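PDB 1WV8: DUF1902 domain-containing protein from Thermus thermophilus, which is of unknown function but belongs to the DUF1902 family and forms a two-chain assembly whose beta sheets join across the interface. Local coordinates for residues L4-L9 with L62-T67; L27-A32 with A39-M44; D22-L27 with P46-E51. All coordinates share one frame; numbering follows the deposited sequence.

Contact 1 (L4-L9 with L62-T67); sequences LKVQAL and LRLEAT
Val6 is bonded through both its backbone groups to the strand 62-67: its N donates to Arg63 O at 3.0 Å, and its O accepts from Glu65 N at 2.8 Å. Leu4 O and Ala8 N extend this series by bonding Arg63 N and Glu65 O. One residue thus engages two that lie two positions apart on its partner, which is the parallel beta pattern. Beyond Ala8 a water replaces the direct bond, donating to Ala8 O at 2.6 Å and accepting from Thr67 N at 2.7 Å.

The short axes diverge by 34°, and the pair is the one parallel pairing in this chain's mixed sheet, in a beta-beta-beta-alpha-beta chain. Residues 62-67 also form an antiparallel ladder with the second subunit, so the sheet runs on through the dimer.

Polar side chains occupy the face of Lys5, Gln7, Arg63 and Glu65. Gln7 and Glu65 run side by side, and Gln7 NE2 donates to Glu65 OE1 at 3.1 Å, meeting that oxygen nearly along its C-O axis although the amide and carboxylate planes are 47° apart. The bend of Gln7 at chi2 (83°) sets CD off the line of the chain. Lys5 CB packs 3.6 Å from Glu65 OE1. Lys5 and Arg63 also lie alongside, pointing the same way, with the like-charged NZ and NH1 not in contact.

Apolar groups meet on the other face, which helix 34-51 covers. Leu62 CD1 presses on Val6 CG2 at 3.3 Å, tighter than a usual carbon contact. Farther along, Leu64 CD2 lies against Ala8 CB at 3.5 Å.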
# COMPACT_ATOMS: atom_id res chain seq x y z
N LEU A 4 -7.31 -7.89 -5.40
CA LEU A 4 -6.23 -7.87 -6.38
C LEU A 4 -5.06 -7.10 -5.78
O LEU A 4 -5.15 -5.89 -5.56
CB LEU A 4 -6.68 -7.18 -7.66
CG LEU A 4 -7.83 -7.80 -8.45
CD1 LEU A 4 -8.29 -6.88 -9.56
CD2 LEU A 4 -7.36 -9.13 -9.01
N LYS A 5 -3.97 -7.81 -5.52
CA LYS A 5 -2.79 -7.20 -4.95
C LYS A 5 -1.94 -6.58 -6.05
O LYS A 5 -1.59 -7.23 -7.03
CB LYS A 5 -2.00 -8.26 -4.19
CG LYS A 5 -2.80 -8.93 -3.08
CD LYS A 5 -1.96 -9.95 -2.32
CE LYS A 5 -2.78 -10.66 -1.26
NZ LYS A 5 -1.97 -11.66 -0.50
N VAL A 6 -1.62 -5.30 -5.87
CA VAL A 6 -0.79 -4.55 -6.81
C VAL A 6 0.35 -3.89 -6.05
O VAL A 6 0.12 -3.18 -5.05
CB VAL A 6 -1.60 -3.44 -7.51
CG1 VAL A 6 -0.70 -2.62 -8.44
CG2 VAL A 6 -2.74 -4.07 -8.30
N GLN A 7 1.58 -4.13 -6.49
CA GLN A 7 2.72 -3.52 -5.82
C GLN A 7 3.10 -2.20 -6.47
O GLN A 7 3.06 -2.05 -7.69
CB GLN A 7 3.93 -4.44 -5.83
CG GLN A 7 3.81 -5.68 -4.97
CD GLN A 7 3.08 -6.80 -5.68
OE1 GLN A 7 3.44 -7.17 -6.79
NE2 GLN A 7 2.06 -7.35 -5.03
N ALA A 8 3.47 -1.24 -5.63
CA ALA A 8 3.91 0.06 -6.09
C ALA A 8 5.38 0.06 -5.74
O ALA A 8 5.74 -0.05 -4.57
CB ALA A 8 3.19 1.18 -5.35
N LEU A 9 6.22 0.15 -6.76
CA LEU A 9 7.67 0.12 -6.57
C LEU A 9 8.21 1.52 -6.83
O LEU A 9 7.92 2.13 -7.86
CB LEU A 9 8.27 -0.90 -7.53
CG LEU A 9 7.51 -2.22 -7.51
CD1 LEU A 9 7.79 -3.01 -8.76
CD2 LEU A 9 7.89 -3.00 -6.27
N LEU A 62 -9.13 -3.39 -4.86
CA LEU A 62 -7.73 -3.23 -5.23
C LEU A 62 -6.86 -2.93 -3.99
O LEU A 62 -7.12 -1.96 -3.28
CB LEU A 62 -7.61 -2.08 -6.23
CG LEU A 62 -6.23 -1.68 -6.75
CD1 LEU A 62 -5.73 -2.74 -7.71
CD2 LEU A 62 -6.34 -0.33 -7.45
N ARG A 63 -5.85 -3.77 -3.72
CA ARG A 63 -4.96 -3.53 -2.58
C ARG A 63 -3.58 -3.06 -3.08
O ARG A 63 -2.76 -3.86 -3.55
CB ARG A 63 -4.79 -4.79 -1.73
CG ARG A 63 -3.96 -4.57 -0.46
CD ARG A 63 -3.78 -5.84 0.36
NE ARG A 63 -5.04 -6.42 0.81
CZ ARG A 63 -5.14 -7.55 1.52
NH1 ARG A 63 -4.04 -8.22 1.84
NH2 ARG A 63 -6.33 -8.01 1.88
N LEU A 64 -3.33 -1.76 -3.00
CA LEU A 64 -2.04 -1.20 -3.42
C LEU A 64 -1.06 -1.34 -2.27
O LEU A 64 -1.29 -0.83 -1.17
CB LEU A 64 -2.18 0.27 -3.77
CG LEU A 64 -1.39 0.82 -4.96
CD1 LEU A 64 -1.05 2.27 -4.68
CD2 LEU A 64 -0.12 0.02 -5.21
N GLU A 65 0.05 -2.04 -2.52
CA GLU A 65 1.06 -2.29 -1.50
C GLU A 65 2.38 -1.58 -1.79
O GLU A 65 2.88 -1.61 -2.92
CB GLU A 65 1.30 -3.79 -1.38
CG GLU A 65 0.03 -4.59 -1.07
CD GLU A 65 0.20 -6.08 -1.31
OE1 GLU A 65 0.59 -6.46 -2.44
OE2 GLU A 65 -0.05 -6.88 -0.37
N ALA A 66 2.95 -0.95 -0.77
CA ALA A 66 4.22 -0.26 -0.90
C ALA A 66 5.09 -0.71 0.26
O ALA A 66 4.71 -0.56 1.43
CB ALA A 66 4.02 1.26 -0.84
N THR A 67 6.26 -1.27 -0.06
CA THR A 67 7.16 -1.75 0.97
C THR A 67 8.34 -0.82 1.24
O THR A 67 8.87 -0.19 0.33
CB THR A 67 7.67 -3.17 0.64
OG1 THR A 67 6.56 -4.05 0.45
CG2 THR A 67 8.53 -3.71 1.77
O HOH W 1 7.21 -0.87 -2.58

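Contact 2 (L27-A32 with A39-M44); sequences LATEAA and AKLAVM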
# COMPACT_ATOMS: atom_id res chain seq x y z
N LEU A 27 -0.47 -5.18 -16.84
CA LEU A 27 -0.49 -3.93 -16.08
C LEU A 27 0.84 -3.21 -16.23
O LEU A 27 1.90 -3.72 -15.86
CB LEU A 27 -0.78 -4.19 -14.60
CG LEU A 27 -0.71 -2.95 -13.70
CD1 LEU A 27 -1.59 -1.84 -14.27
CD2 LEU A 27 -1.17 -3.32 -12.30
N ALA A 28 0.78 -2.01 -16.79
CA ALA A 28 1.97 -1.21 -16.98
C ALA A 28 1.57 0.24 -16.73
O ALA A 28 0.98 0.88 -17.60
CB ALA A 28 2.50 -1.38 -18.39
N THR A 29 1.87 0.75 -15.55
CA THR A 29 1.51 2.12 -15.23
C THR A 29 2.27 2.67 -14.03
O THR A 29 2.67 1.93 -13.13
CB THR A 29 -0.01 2.24 -14.97
OG1 THR A 29 -0.33 3.58 -14.57
CG2 THR A 29 -0.46 1.25 -13.89
N GLU A 30 2.48 3.99 -14.02
CA GLU A 30 3.19 4.64 -12.94
C GLU A 30 2.62 6.04 -12.73
O GLU A 30 1.80 6.50 -13.53
CB GLU A 30 4.68 4.76 -13.25
CG GLU A 30 4.98 5.77 -14.34
CD GLU A 30 5.11 5.13 -15.70
OE1 GLU A 30 4.32 4.22 -16.02
OE2 GLU A 30 6.01 5.56 -16.46
N ALA A 31 3.07 6.71 -11.67
CA ALA A 31 2.62 8.06 -11.34
C ALA A 31 3.57 8.67 -10.32
O ALA A 31 4.18 7.96 -9.51
CB ALA A 31 1.19 8.01 -10.76
N ALA A 32 3.70 9.99 -10.36
CA ALA A 32 4.57 10.73 -9.44
C ALA A 32 4.23 10.50 -7.96
O ALA A 32 5.11 10.55 -7.12
CB ALA A 32 4.51 12.22 -9.75
N ALA A 39 -5.46 6.48 -8.32
CA ALA A 39 -6.45 7.02 -9.24
C ALA A 39 -6.33 6.30 -10.59
O ALA A 39 -7.30 5.73 -11.08
CB ALA A 39 -6.22 8.52 -9.42
N LYS A 40 -5.13 6.32 -11.17
CA LYS A 40 -4.92 5.67 -12.46
C LYS A 40 -5.33 4.19 -12.43
O LYS A 40 -5.99 3.71 -13.36
CB LYS A 40 -3.47 5.82 -12.90
CG LYS A 40 -3.04 7.27 -13.08
CD LYS A 40 -1.64 7.39 -13.67
CE LYS A 40 -1.31 8.84 -13.98
NZ LYS A 40 0.01 9.01 -14.66
N LEU A 41 -4.95 3.48 -11.37
CA LEU A 41 -5.27 2.07 -11.25
C LEU A 41 -6.78 1.78 -11.25
O LEU A 41 -7.24 0.82 -11.86
CB LEU A 41 -4.64 1.50 -9.97
CG LEU A 41 -3.23 0.90 -10.08
CD1 LEU A 41 -2.43 1.67 -11.09
CD2 LEU A 41 -2.53 0.94 -8.71
N ALA A 42 -7.53 2.63 -10.56
CA ALA A 42 -8.98 2.48 -10.46
C ALA A 42 -9.63 2.40 -11.83
O ALA A 42 -10.63 1.71 -12.02
CB ALA A 42 -9.56 3.65 -9.68
N VAL A 43 -9.05 3.11 -12.79
CA VAL A 43 -9.56 3.13 -14.15
C VAL A 43 -9.04 1.96 -14.98
O VAL A 43 -9.81 1.16 -15.52
CB VAL A 43 -9.19 4.44 -14.86
CG1 VAL A 43 -9.79 4.46 -16.24
CG2 VAL A 43 -9.67 5.63 -14.05
N MSE A 44 -7.72 1.86 -15.08
CA MSE A 44 -7.07 0.81 -15.87
C MSE A 44 -7.32 -0.64 -15.50
O MSE A 44 -7.54 -1.47 -16.38
CB MSE A 44 -5.57 1.04 -15.88
CG MSE A 44 -5.12 2.21 -16.71
SE MSE A 44 -3.20 2.18 -16.78
CE MSE A 44 -2.95 0.42 -17.57
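Lys40 stretches from the helix toward the backbone of Glu30 and the methyl of Ala31. Its chain is extended beyond CG, and Lys40 NZ donates to Glu30 O at 3.3 Å, a rather long bond that approaches in the carbonyl plane with a C=O...N angle of 150°. Lys40 CD, 4.1 Å from Ala31 CB, adds an aliphatic contact on the way. The ammonium is thus directed to a main-chain oxygen, while the carboxylate of Glu30 remains well apart, Glu30 OE1 and Lys40 NZ being 6.6 Å from each other.

Leu41 follows on the side of the helix that faces the sheet. Leu41 CD1 reaches Thr29 CG2 at 3.4 Å, closer than two carbons usually come. Thr29 has OG1 anti to the backbone N (chi1 176°), and its CG2 takes the position between the backbone N and the carbonyl carbon. Leu41 also packs on Val6, Leu62 and Leu64, so the methyl of Thr29 borders the apolar layer under the helix.

Met44, present as selenomethionine, lies one turn beyond Lys40, and its N is bonded to Lys40 O. Its side chain and that of Thr29 slide past each other in opposite directions, with Met44 SE 3.7 Å from Thr29 CB. The bend at chi3 (58°) places Met44 CE, which lies 4.2 Å from Leu27 CD1 and also approaches Ala28 O.

Thr29 and Ala31 have backbone bonds to Ala19 and Trp17 of strand 16-20, so the segment the helix packs on is itself fastened to the sheet. Edge strand 30-31, helix 34-51 and strand 61-69 make a beta-alpha-beta crossover that passes over strands 16-20 and 3-11, and this contact packs the helix against its first strand.

Contact 3 (D22-L27 with P46-E51); sequences DDVPGL and PELLEE
Pro46 O accepts from Glu50 N at 3.0 Å, with a weaker bond from Leu49 N, in the turn that carries Leu48, which points at the loop of Val24, Pro25, Gly26 and Leu27, and Leu49. In this beta-beta-beta-alpha-beta chain the connection between strands 16-20 and 30-31 lies against the C-terminal part of helix 34-51, with no hydrogen bond between the segments.

Leu48 carries most of the contact. Its CG is anti to the carbonyl carbon (chi1 -69°), and Leu48 CD1 comes within 3.6 Å of both Pro25 O and Gly26 O, the latter on a glycine of positive phi (47°). Leu48 CD1 also meets Leu27 CD1 at 4.0 Å and Val24 CG1 at 4.2 Å; the Leu48 side chain crosses each of these two at about a right angle. An alanine here would keep CB near Pro25 O but would probably leave a gap where CD1 stood, beside Val24 CG1 and Leu27 CD1, which would lose their shared neighbour.

Elsewhere the loop is tied to strand 3-11 by Asp23 OD2, which accepts from Lys5 N. Leu49 is buried against Leu4 and against Phe72 of the second subunit, and on the loop side Leu49 CD2 rests 4.2 Å from Pro25 CD.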
# COMPACT_ATOMS: atom_id res chain seq x y z
N ASP A 22 0.74 -9.50 -10.18
CA ASP A 22 0.69 -10.88 -10.64
C ASP A 22 -0.78 -11.30 -10.80
O ASP A 22 -1.08 -12.34 -11.39
CB ASP A 22 1.39 -11.79 -9.64
CG ASP A 22 1.76 -13.14 -10.23
OD1 ASP A 22 2.60 -13.17 -11.15
OD2 ASP A 22 1.21 -14.16 -9.77
N ASP A 23 -1.69 -10.49 -10.25
CA ASP A 23 -3.12 -10.78 -10.33
C ASP A 23 -3.79 -10.02 -11.48
O ASP A 23 -4.88 -10.38 -11.91
CB ASP A 23 -3.83 -10.41 -9.01
CG ASP A 23 -3.38 -11.26 -7.83
OD1 ASP A 23 -3.05 -12.45 -8.02
OD2 ASP A 23 -3.36 -10.74 -6.69
N VAL A 24 -3.14 -8.97 -11.98
CA VAL A 24 -3.69 -8.16 -13.06
C VAL A 24 -2.81 -8.23 -14.32
O VAL A 24 -1.66 -7.82 -14.30
CB VAL A 24 -3.82 -6.69 -12.62
CG1 VAL A 24 -4.43 -5.86 -13.72
CG2 VAL A 24 -4.68 -6.61 -11.37
N PRO A 25 -3.37 -8.76 -15.42
CA PRO A 25 -2.68 -8.92 -16.71
C PRO A 25 -2.32 -7.63 -17.42
O PRO A 25 -3.06 -6.64 -17.36
CB PRO A 25 -3.67 -9.75 -17.53
CG PRO A 25 -4.46 -10.49 -16.49
CD PRO A 25 -4.69 -9.41 -15.47
N GLY A 26 -1.18 -7.65 -18.11
CA GLY A 26 -0.73 -6.49 -18.86
C GLY A 26 -0.78 -5.17 -18.13
O GLY A 26 -1.11 -4.14 -18.73
N LEU A 27 -0.47 -5.18 -16.84
CA LEU A 27 -0.49 -3.93 -16.08
C LEU A 27 0.84 -3.21 -16.23
O LEU A 27 1.90 -3.72 -15.86
CB LEU A 27 -0.78 -4.19 -14.60
CG LEU A 27 -0.71 -2.95 -13.70
CD1 LEU A 27 -1.59 -1.84 -14.27
CD2 LEU A 27 -1.17 -3.32 -12.30
N PRO A 46 -9.88 -2.33 -14.11
CA PRO A 46 -11.10 -3.01 -14.55
C PRO A 46 -10.96 -3.35 -16.03
O PRO A 46 -11.13 -4.50 -16.44
CB PRO A 46 -12.19 -1.96 -14.30
CG PRO A 46 -11.63 -1.17 -13.14
CD PRO A 46 -10.18 -1.00 -13.55
N GLU A 47 -10.61 -2.32 -16.81
CA GLU A 47 -10.41 -2.45 -18.25
C GLU A 47 -9.54 -3.64 -18.61
O GLU A 47 -9.91 -4.45 -19.46
CB GLU A 47 -9.75 -1.18 -18.81
CG GLU A 47 -10.46 0.11 -18.44
CD GLU A 47 -9.76 1.34 -19.02
OE1 GLU A 47 -8.52 1.44 -18.86
OE2 GLU A 47 -10.44 2.20 -19.61
N LEU A 48 -8.37 -3.75 -17.97
CA LEU A 48 -7.44 -4.85 -18.23
C LEU A 48 -8.03 -6.20 -17.88
O LEU A 48 -7.72 -7.20 -18.53
CB LEU A 48 -6.13 -4.64 -17.46
CG LEU A 48 -5.26 -3.47 -17.95
CD1 LEU A 48 -4.11 -3.24 -16.98
CD2 LEU A 48 -4.74 -3.78 -19.34
N LEU A 49 -8.87 -6.24 -16.85
CA LEU A 49 -9.51 -7.49 -16.43
C LEU A 49 -10.57 -7.94 -17.42
O LEU A 49 -10.78 -9.14 -17.61
CB LEU A 49 -10.12 -7.31 -15.04
CG LEU A 49 -9.10 -7.23 -13.91
CD1 LEU A 49 -9.78 -6.78 -12.62
CD2 LEU A 49 -8.43 -8.58 -13.72
N GLU A 50 -11.24 -6.99 -18.06
CA GLU A 50 -12.26 -7.33 -19.04
C GLU A 50 -11.58 -7.77 -20.33
O GLU A 50 -11.82 -8.87 -20.83
CB GLU A 50 -13.18 -6.13 -19.29
CG GLU A 50 -13.77 -5.59 -17.99
CD GLU A 50 -14.75 -4.45 -18.22
OE1 GLU A 50 -14.42 -3.53 -19.00
OE2 GLU A 50 -15.83 -4.47 -17.60
N GLU A 51 -10.70 -6.91 -20.85
CA GLU A 51 -9.96 -7.20 -22.07
C GLU A 51 -9.35 -8.60 -22.02
O GLU A 51 -9.11 -9.22 -23.05
CB GLU A 51 -8.85 -6.18 -22.28
CG GLU A 51 -9.33 -4.73 -22.27
CD GLU A 51 -8.21 -3.75 -22.58
OE1 GLU A 51 -7.13 -3.85 -21.97
OE2 GLU A 51 -8.42 -2.86 -23.44

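From the N terminus, strand 3-11 supplies the first half of contact 1, whose partner comes only near the C terminus, so that contact closes a loop of 52 residues. Within it lies contact 3, between the loop after strand 16-20 and the end of helix 34-51. Contact 2 is nested deeper still, reaching the middle of that helix. The loops therefore nest without crossing. Leu27 belongs to both inner contacts and also packs its CD2 against Val6 of contact 1, while Leu41 and Leu49 bring the helix down onto the same parallel pair. Contact 1 thus joins the N- and C-terminal strands, contact 2 strand 30-31 to the helix, and contact 3 the 22-27 loop to the helix end.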